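Local coordinates for beta-glucosidase (Saccharopolyspora erythraea D, PDB 5M6G), which probably hydrolyses terminal, non-reducing beta-D-glucosyl residues with release of beta-D-glucose, as a member of glycosyl hydrolase family 3, at residues M67-R72 / I336-M341; G86-G91 / L124-D129; D312-L317 / D326-S331. All coordinates share one frame; numbering follows the deposited sequence.

Overall arrangement
From the N terminus the first strand, 68-71, follows two helices, and its partner, strand 339-341, comes much later in the chain; interaction 1 therefore encloses the other two contacts. Interaction 2 closes early, where strands 87-90 and 125-128 pair across a short connection holding helix 101-116. Interaction 3 follows in series, a short metal-binding loop that ties the chain after strand 306-308 to helix 325-334. Strands 68-71 and 87-90 are neighbours, so interactions 1 and 2 share one parallel sheet, with centres about 8 Å apart. Helix 325-334 is followed, after a short link, by strand 339-341, which brings interaction 3 to about 12 Å from interaction 1, centre to centre.

Interaction 1 of 3, residues M67-R72 / I336-M341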
loop_
_atom_site.group_PDB
_atom_site.type_symbol
_atom_site.label_atom_id
_atom_site.label_comp_id
_atom_site.label_asym_id
_atom_site.label_seq_id
_atom_site.Cartn_x
_atom_site.Cartn_y
_atom_site.Cartn_z
ATOM N N MET A 67 15.181 -15.088 11.683
ATOM C CA MET A 67 13.919 -14.500 12.113
ATOM C C MET A 67 13.967 -12.978 12.188
ATOM O O MET A 67 12.954 -12.355 12.518
ATOM C CB MET A 67 13.516 -15.097 13.462
ATOM C CG MET A 67 13.187 -16.579 13.352
ATOM S SD MET A 67 12.927 -17.394 14.941
ATOM C CE MET A 67 11.442 -16.543 15.485
ATOM N N VAL A 68 15.105 -12.371 11.864
ATOM C CA VAL A 68 15.301 -10.927 11.962
ATOM C C VAL A 68 15.152 -10.297 10.578
ATOM O O VAL A 68 15.742 -10.772 9.597
ATOM C CB VAL A 68 16.681 -10.608 12.562
ATOM C CG1 VAL A 68 16.957 -9.106 12.485
ATOM C CG2 VAL A 68 16.777 -11.122 14.014
ATOM N N GLN A 69 14.354 -9.231 10.494
ATOM C CA GLN A 69 14.361 -8.336 9.339
ATOM C C GLN A 69 14.718 -6.951 9.855
ATOM O O GLN A 69 13.943 -6.347 10.609
ATOM C CB GLN A 69 13.019 -8.327 8.609
ATOM C CG GLN A 69 13.012 -7.418 7.370
ATOM C CD GLN A 69 11.640 -7.337 6.755
ATOM O OE1 GLN A 69 10.736 -6.752 7.332
ATOM N NE2 GLN A 69 11.465 -7.965 5.599
ATOM N N VAL A 70 15.896 -6.457 9.470
ATOM C CA VAL A 70 16.427 -5.210 10.003
ATOM C C VAL A 70 16.379 -4.136 8.926
ATOM O O VAL A 70 16.617 -4.411 7.740
ATOM C CB VAL A 70 17.857 -5.392 10.570
ATOM C CG1 VAL A 70 18.900 -5.736 9.478
ATOM C CG2 VAL A 70 18.269 -4.164 11.360
ATOM N N GLU A 71 16.061 -2.911 9.342
ATOM C CA GLU A 71 16.006 -1.790 8.416
ATOM C C GLU A 71 17.424 -1.391 8.014
ATOM O O GLU A 71 18.333 -1.353 8.847
ATOM C CB GLU A 71 15.266 -0.618 9.066
ATOM C CG GLU A 71 14.484 0.269 8.103
ATOM C CD GLU A 71 15.370 1.210 7.308
ATOM O OE1 GLU A 71 16.358 1.720 7.872
ATOM O OE2 GLU A 71 15.072 1.438 6.117
ATOM N N ARG A 72 17.606 -1.090 6.726
ATOM C CA ARG A 72 18.950 -0.979 6.158
ATOM C C ARG A 72 19.801 0.082 6.853
ATOM O O ARG A 72 21.026 -0.057 6.905
ATOM C CB ARG A 72 18.861 -0.676 4.664
ATOM C CG ARG A 72 18.003 0.560 4.379
ATOM C CD ARG A 72 18.142 1.046 2.935
ATOM N NE ARG A 72 19.437 1.671 2.667
ATOM C CZ ARG A 72 19.699 2.955 2.890
ATOM N NH1 ARG A 72 18.760 3.738 3.394
ATOM N NH2 ARG A 72 20.898 3.454 2.610
ATOM N N ILE A 336 4.339 -15.460 15.313
ATOM C CA ILE A 336 4.998 -14.656 14.284
ATOM C C ILE A 336 6.360 -15.259 13.944
ATOM O O ILE A 336 7.100 -15.713 14.826
ATOM C CB ILE A 336 5.112 -13.193 14.750
ATOM C CG1 ILE A 336 3.712 -12.592 14.907
ATOM C CG2 ILE A 336 5.939 -12.342 13.761
ATOM C CD1 ILE A 336 3.703 -11.150 15.366
ATOM N N ASP A 337 6.703 -15.264 12.659
ATOM C CA ASP A 337 7.912 -15.931 12.175
ATOM C C ASP A 337 9.104 -15.003 12.014
ATOM O O ASP A 337 10.241 -15.413 12.277
ATOM C CB ASP A 337 7.638 -16.606 10.830
ATOM C CG ASP A 337 6.484 -17.571 10.896
ATOM O OD1 ASP A 337 6.477 -18.437 11.800
ATOM O OD2 ASP A 337 5.566 -17.449 10.056
ATOM N N MET A 338 8.883 -13.777 11.545
ATOM C CA MET A 338 9.964 -12.846 11.257
ATOM C C MET A 338 9.627 -11.501 11.879
ATOM O O MET A 338 8.469 -11.073 11.864
ATOM C CB MET A 338 10.182 -12.693 9.748
ATOM C CG MET A 338 11.252 -11.672 9.380
ATOM S SD MET A 338 11.680 -11.726 7.634
ATOM C CE MET A 338 12.796 -13.136 7.602
ATOM N N PHE A 339 10.635 -10.832 12.424
ATOM C CA PHE A 339 10.403 -9.634 13.217
ATOM C C PHE A 339 11.070 -8.437 12.568
ATOM O O PHE A 339 12.296 -8.403 12.398
ATOM C CB PHE A 339 10.856 -9.868 14.655
ATOM C CG PHE A 339 9.998 -10.880 15.336
ATOM C CD1 PHE A 339 10.215 -12.234 15.128
ATOM C CD2 PHE A 339 8.894 -10.480 16.070
ATOM C CE1 PHE A 339 9.374 -13.170 15.702
ATOM C CE2 PHE A 339 8.064 -11.402 16.648
ATOM C CZ PHE A 339 8.296 -12.743 16.464
ATOM N N MET A 340 10.239 -7.476 12.177
ATOM C CA MET A 340 10.670 -6.287 11.457
ATOM C C MET A 340 11.074 -5.233 12.476
ATOM O O MET A 340 10.256 -4.834 13.312
ATOM C CB MET A 340 9.535 -5.778 10.567
ATOM C CG MET A 340 9.897 -4.575 9.705
ATOM S SD MET A 340 8.406 -3.882 8.944
ATOM C CE MET A 340 7.846 -5.262 7.964
ATOM N N MET A 341 12.329 -4.789 12.420
ATOM C CA MET A 341 12.842 -3.886 13.441
ATOM C C MET A 341 13.708 -2.804 12.807
ATOM O O MET A 341 14.383 -3.036 11.797
ATOM C CB MET A 341 13.628 -4.661 14.510
ATOM C CG MET A 341 14.866 -5.388 13.981
ATOM S SD MET A 341 15.463 -6.553 15.243
ATOM C CE MET A 341 14.197 -7.835 15.164
#
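M67 and F339 open the close-packed end of this strand pair: F339 N donates to M67 O at 2.8 Å, and the same oxygen lies in the plane of the F339 ring, at its edge. The two side chains run side by side, and M67 CE comes to 4.0 Å from F339 CE1. M67 CG also rests on D337 O at 3.3 Å. From there the backbones stay in parallel register, Q69 N binding F339 O, M341 N binding Q69 O and E71 N binding M341 O. The short strand axes approach to 4.9 Å at an angle of 18°. Strand 68-71 comes first in its sheet and strand 339-341 last in sequence, so their pairing is consistent with the closure of the TIM-type barrel of this family's N-terminal domain. On the face bearing Q69 and M340, the Q69 side chain lies alongside that of M340, with CG anti to the backbone N (chi1 -179°). Its OE1 touches M340 CE at 3.3 Å and has no polar partner, although buried; NE2 donates to S87 OG. The other face is also packed where V68 crosses M341 at about a right angle, CG1 to SD at 4.0 Å. Looser contact begins at V70, whose CG2 only reaches 4.5 Å from M341 CG. Next to it, E71 is still buried but turns its carboxylate away from strand 339-341, OE2 toward G91 N and S94 OG, OE1 toward K73.

Interaction 2 of 3, residues G86-G91 / L124-D129. With SOR (sorbitol), chain L.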
loop_
_atom_site.group_PDB
_atom_site.type_symbol
_atom_site.label_atom_id
_atom_site.label_comp_id
_atom_site.label_asym_id
_atom_site.label_seq_id
_atom_site.Cartn_x
_atom_site.Cartn_y
_atom_site.Cartn_z
ATOM N N GLY A 86 18.351 -12.739 8.502
ATOM C CA GLY A 86 17.621 -13.342 7.404
ATOM C C GLY A 86 17.087 -12.355 6.387
ATOM O O GLY A 86 16.904 -12.706 5.217
ATOM N N SER A 87 16.846 -11.115 6.792
ATOM C CA SER A 87 16.175 -10.199 5.892
ATOM C C SER A 87 16.577 -8.772 6.204
ATOM O O SER A 87 16.948 -8.450 7.335
ATOM C CB SER A 87 14.652 -10.351 6.001
ATOM O OG SER A 87 13.995 -9.494 5.083
ATOM N N VAL A 88 16.481 -7.921 5.180
ATOM C CA VAL A 88 16.620 -6.479 5.323
ATOM C C VAL A 88 15.419 -5.839 4.643
ATOM O O VAL A 88 14.854 -6.399 3.697
ATOM C CB VAL A 88 17.952 -5.973 4.721
ATOM C CG1 VAL A 88 18.051 -4.452 4.761
ATOM C CG2 VAL A 88 19.144 -6.597 5.464
ATOM N N LEU A 89 14.999 -4.676 5.148
ATOM C CA LEU A 89 13.972 -3.886 4.477
ATOM C C LEU A 89 14.452 -2.454 4.305
ATOM O O LEU A 89 15.345 -1.977 5.012
ATOM C CB LEU A 89 12.617 -3.866 5.227
ATOM C CG LEU A 89 12.472 -2.934 6.442
ATOM C CD1 LEU A 89 11.029 -2.454 6.621
ATOM C CD2 LEU A 89 12.953 -3.601 7.727
ATOM N N SER A 90 13.857 -1.782 3.325
ATOM C CA SER A 90 13.858 -0.329 3.275
ATOM C C SER A 90 12.528 0.133 3.844
ATOM O O SER A 90 11.470 -0.239 3.325
ATOM C CB SER A 90 14.040 0.194 1.848
ATOM O OG SER A 90 15.393 0.155 1.458
ATOM N N GLY A 91 12.571 0.896 4.929
ATOM C CA GLY A 91 11.382 1.603 5.351
ATOM C C GLY A 91 11.007 2.660 4.316
ATOM O O GLY A 91 11.741 2.929 3.365
ATOM N N LEU A 124 19.927 -13.529 1.394
ATOM C CA LEU A 124 19.032 -12.576 2.029
ATOM C C LEU A 124 17.732 -12.462 1.242
ATOM O O LEU A 124 17.706 -12.627 0.018
ATOM C CB LEU A 124 19.715 -11.214 2.084
ATOM C CG LEU A 124 19.316 -10.188 3.122
ATOM C CD1 LEU A 124 19.684 -10.694 4.498
ATOM C CD2 LEU A 124 20.067 -8.908 2.803
ATOM N N ILE A 125 16.642 -12.162 1.948
ATOM C CA ILE A 125 15.402 -11.712 1.317
ATOM C C ILE A 125 15.217 -10.247 1.694
ATOM O O ILE A 125 15.431 -9.860 2.851
ATOM C CB ILE A 125 14.195 -12.591 1.720
ATOM C CG1 ILE A 125 12.980 -12.326 0.823
ATOM C CG2 ILE A 125 13.819 -12.419 3.198
ATOM C CD1 ILE A 125 11.823 -13.289 1.078
ATOM N N TYR A 126 14.901 -9.415 0.707
ATOM C CA TYR A 126 14.798 -7.978 0.912
ATOM C C TYR A 126 13.345 -7.558 0.728
ATOM O O TYR A 126 12.720 -7.922 -0.269
ATOM C CB TYR A 126 15.703 -7.218 -0.067
ATOM C CG TYR A 126 16.076 -5.821 0.385
ATOM C CD1 TYR A 126 15.130 -4.791 0.395
ATOM C CD2 TYR A 126 17.372 -5.531 0.809
ATOM C CE1 TYR A 126 15.472 -3.514 0.807
ATOM C CE2 TYR A 126 17.721 -4.255 1.226
ATOM C CZ TYR A 126 16.766 -3.248 1.220
ATOM O OH TYR A 126 17.115 -1.984 1.641
ATOM N N GLY A 127 12.812 -6.808 1.694
ATOM C CA GLY A 127 11.436 -6.334 1.634
ATOM C C GLY A 127 11.312 -4.828 1.494
ATOM O O GLY A 127 12.230 -4.087 1.857
ATOM N N VAL A 128 10.183 -4.357 0.963
ATOM C CA VAL A 128 9.977 -2.934 0.735
ATOM C C VAL A 128 8.477 -2.698 0.650
ATOM O O VAL A 128 7.714 -3.604 0.317
ATOM C CB VAL A 128 10.696 -2.477 -0.562
ATOM C CG1 VAL A 128 9.974 -3.001 -1.799
ATOM C CG2 VAL A 128 10.804 -0.969 -0.619
ATOM N N ASP A 129 8.052 -1.466 0.918
ATOM C CA ASP A 129 6.672 -1.063 0.627
ATOM C C ASP A 129 6.591 -0.654 -0.839
ATOM O O ASP A 129 6.942 0.469 -1.205
ATOM C CB ASP A 129 6.217 0.082 1.525
ATOM C CG ASP A 129 6.164 -0.307 2.988
ATOM O OD1 ASP A 129 5.189 -0.984 3.395
ATOM O OD2 ASP A 129 7.097 0.074 3.726
HETATM C C1 SOR L . 2.946 -1.195 7.013
HETATM C C2 SOR L . 4.294 -0.937 6.364
HETATM C C3 SOR L . 5.257 -0.406 7.422
HETATM C C4 SOR L . 6.500 0.202 6.778
HETATM C C5 SOR L . 7.208 1.215 7.683
HETATM C C6 SOR L . 8.191 2.009 6.828
HETATM O O1 SOR L . 1.918 -1.156 6.053
HETATM O O2 SOR L . 4.794 -2.139 5.805
HETATM O O3 SOR L . 5.627 -1.473 8.256
HETATM O O4 SOR L . 7.403 -0.824 6.421
HETATM O O5 SOR L . 6.290 2.093 8.324
HETATM O O6 SOR L . 8.575 3.196 7.489
HETATM O O HOH W 1 9.286 0.778 2.074
#
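Y126 reaches across to V88 and S90 with its whole ring. Its CG is anti to the backbone N (chi1 -158°), and CB starts beside V88 O. That oxygen then sits over one ring face, offset toward the rim and 3.6 Å from CG. Farther out the two sides of the ring part company: CE2 meets V88 CG1 at 3.6 Å, while CE1 approaches S90 N at 3.5 Å. At the tip OH donates to S90 OG over 2.8 Å, with that oxygen in the ring plane; S90 OG is in turn bonded to S94 O. A phenylalanine here lacks the hydroxyl and would probably leave S90 OG without its phenolic donor and the end of the ring less firmly tethered. Beneath the ring, strands 87-90 and 125-128 run parallel in the beta-alpha-beta unit completed by helix 101-116, whose M107 touches both Y126 and S90. On the opposite face of the sheet, S87 OG donates to I125 O at 2.7 Å from 43° above the carbonyl plane. V88 N binds the same oxygen in that plane, so two donors grip it. Past the strand ends the pair opens onto the sorbitol pocket. D129 divides its carboxylate between two ligand hydroxyls, OD1 accepting from sorbitol O2 at 2.7 Å and OD2 from O4 at 2.9 Å. A water accepts from D129 N and donates to both D129 OD2 and S90 O, which ties this carboxylate to the neighbouring strand. G91 CA packs on sorbitol C6 at 3.5 Å.

Interaction 3 of 3, residues D312-L317 / D326-S331; sequences DAIDKL and DEVRAS. With MG (magnesium ion), chain B.
E327 reaches the turn at I314 and D315 with CG anti to its carbonyl carbon (chi1 -72°) and CD swung out to an extended position (chi2 169°). In I314, a chi1 of 66° leaves CG2 anti to the carbonyl carbon, where it meets S331. The glutamate ends at the magnesium ion, which both of its oxygens bind, OE2 at 2.5 Å and OE1 at 2.6 Å. From the other segment D315 O joins the same ion at 2.3 Å, and a water ligates it at 2.3 Å. D318 OD1, Q320 O and D322 O complete the site, making seven ligand atoms in all, most of them carbonyl or carboxylate oxygens. OE2 stands 3.0 Å from I314 O, two acceptors side by side, an approach that the ion's positive charge probably makes tolerable. T324 N donates to OE1 and so helps fix the rotation of the carboxylate. The loop between strand 306-308 and helix 325-334 in the TIM-type domain wraps the ion, and the first turn of the helix supplies E327. The carboxylate of D315 takes no part in the site as a ligand; its OD2 forms a salt bridge with R344. Beside the ion, L317 and E327 slide past each other in opposite directions, L317 CB lying 3.7 Å from E327 CG. The apolar flank is carried by I314. Its CG2 presses on S331 CB at 3.4 Å, tighter than ordinary van der Waals contact, and CD1 crosses toward V328 CG2 at 4.1 Å. F348 packs on both I314 and V328 and extends that flank to helix 345-357. Away from the turn, R329 grips D326 OD1 with both NH1 and NH2 and directs NE to E355.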
loop_
_atom_site.group_PDB
_atom_site.type_symbol
_atom_site.label_atom_id
_atom_site.label_comp_id
_atom_site.label_asym_id
_atom_site.label_seq_id
_atom_site.Cartn_x
_atom_site.Cartn_y
_atom_site.Cartn_z
ATOM N N ASP A 312 8.836 -2.440 14.304
ATOM C CA ASP A 312 8.992 -2.262 15.754
ATOM C C ASP A 312 7.670 -2.506 16.482
ATOM O O ASP A 312 7.341 -1.836 17.458
ATOM C CB ASP A 312 9.545 -0.875 16.102
ATOM C CG ASP A 312 10.992 -0.685 15.668
ATOM O OD1 ASP A 312 11.702 -1.692 15.474
ATOM O OD2 ASP A 312 11.421 0.480 15.513
ATOM N N ALA A 313 6.906 -3.488 16.000
ATOM C CA ALA A 313 5.583 -3.740 16.564
ATOM C C ALA A 313 5.648 -4.401 17.936
ATOM O O ALA A 313 4.771 -4.156 18.776
ATOM C CB ALA A 313 4.767 -4.607 15.618
ATOM N N ILE A 314 6.641 -5.263 18.176
ATOM C CA ILE A 314 6.715 -5.905 19.489
ATOM C C ILE A 314 7.050 -4.879 20.560
ATOM O O ILE A 314 6.662 -5.039 21.723
ATOM C CB ILE A 314 7.729 -7.071 19.501
ATOM C CG1 ILE A 314 9.159 -6.567 19.288
ATOM C CG2 ILE A 314 7.368 -8.118 18.456
ATOM C CD1 ILE A 314 10.205 -7.624 19.540
ATOM N N ASP A 315 7.770 -3.814 20.190
ATOM C CA ASP A 315 8.072 -2.733 21.124
ATOM C C ASP A 315 6.813 -2.142 21.738
ATOM O O ASP A 315 6.837 -1.669 22.878
ATOM C CB ASP A 315 8.829 -1.610 20.419
ATOM C CG ASP A 315 10.027 -2.098 19.649
ATOM O OD1 ASP A 315 10.024 -3.264 19.188
ATOM O OD2 ASP A 315 10.966 -1.292 19.489
ATOM N N LYS A 316 5.722 -2.118 20.986
ATOM C CA LYS A 316 4.527 -1.398 21.390
ATOM C C LYS A 316 3.587 -2.247 22.234
ATOM O O LYS A 316 2.534 -1.750 22.649
ATOM C CB LYS A 316 3.798 -0.864 20.147
ATOM C CG LYS A 316 4.699 -0.065 19.211
ATOM C CD LYS A 316 3.996 0.312 17.918
ATOM C CE LYS A 316 5.002 0.806 16.875
ATOM N NZ LYS A 316 5.719 2.057 17.253
ATOM N N LEU A 317 3.950 -3.500 22.516
ATOM C CA LEU A 317 3.054 -4.385 23.262
ATOM C C LEU A 317 2.755 -3.852 24.659
ATOM O O LEU A 317 1.604 -3.899 25.114
ATOM C CB LEU A 317 3.655 -5.788 23.351
ATOM C CG LEU A 317 3.615 -6.602 22.062
ATOM C CD1 LEU A 317 4.273 -7.940 22.269
ATOM C CD2 LEU A 317 2.170 -6.777 21.640
ATOM N N ASP A 326 10.056 -9.871 27.698
ATOM C CA ASP A 326 8.655 -10.282 27.751
ATOM C C ASP A 326 7.960 -10.067 26.411
ATOM O O ASP A 326 7.120 -10.874 25.997
ATOM C CB ASP A 326 7.910 -9.500 28.838
ATOM C CG ASP A 326 8.349 -9.865 30.242
ATOM O OD1 ASP A 326 9.014 -10.908 30.424
ATOM O OD2 ASP A 326 8.009 -9.105 31.173
ATOM N N GLU A 327 8.278 -8.968 25.729
ATOM C CA GLU A 327 7.621 -8.697 24.458
ATOM C C GLU A 327 8.123 -9.637 23.374
ATOM O O GLU A 327 7.335 -10.115 22.548
ATOM C CB GLU A 327 7.818 -7.233 24.070
ATOM C CG GLU A 327 6.992 -6.290 24.930
ATOM C CD GLU A 327 7.376 -4.843 24.747
ATOM O OE1 GLU A 327 8.584 -4.548 24.787
ATOM O OE2 GLU A 327 6.473 -3.997 24.552
ATOM N N VAL A 328 9.425 -9.929 23.372
ATOM C CA VAL A 328 9.956 -10.950 22.472
ATOM C C VAL A 328 9.233 -12.275 22.689
ATOM O O VAL A 328 8.706 -12.876 21.745
ATOM C CB VAL A 328 11.476 -11.095 22.667
ATOM C CG1 VAL A 328 12.025 -12.229 21.799
ATOM C CG2 VAL A 328 12.181 -9.775 22.350
ATOM N N ARG A 329 9.179 -12.738 23.944
ATOM C CA ARG A 329 8.523 -14.007 24.253
ATOM C C ARG A 329 7.072 -14.014 23.789
ATOM O O ARG A 329 6.628 -14.951 23.112
ATOM C CB ARG A 329 8.600 -14.284 25.757
ATOM C CG ARG A 329 7.836 -15.534 26.229
ATOM C CD ARG A 329 7.801 -15.609 27.772
ATOM N NE ARG A 329 9.013 -15.009 28.323
ATOM C CZ ARG A 329 9.042 -13.944 29.115
ATOM N NH1 ARG A 329 7.910 -13.366 29.509
ATOM N NH2 ARG A 329 10.212 -13.460 29.520
ATOM N N ALA A 330 6.312 -12.976 24.148
ATOM C CA ALA A 330 4.885 -12.973 23.842
ATOM C C ALA A 330 4.639 -13.028 22.342
ATOM O O ALA A 330 3.718 -13.715 21.877
ATOM C CB ALA A 330 4.216 -11.738 24.441
ATOM N N SER A 331 5.457 -12.315 21.563
ATOM C CA SER A 331 5.179 -12.214 20.137
ATOM C C SER A 331 5.666 -13.443 19.377
ATOM O O SER A 331 4.974 -13.935 18.474
ATOM C CB SER A 331 5.816 -10.952 19.575
ATOM O OG SER A 331 5.218 -10.623 18.334
HETATM MG MG MG B . 7.944 -2.019 24.855
HETATM O O HOH W 2 9.456 -1.403 26.419
#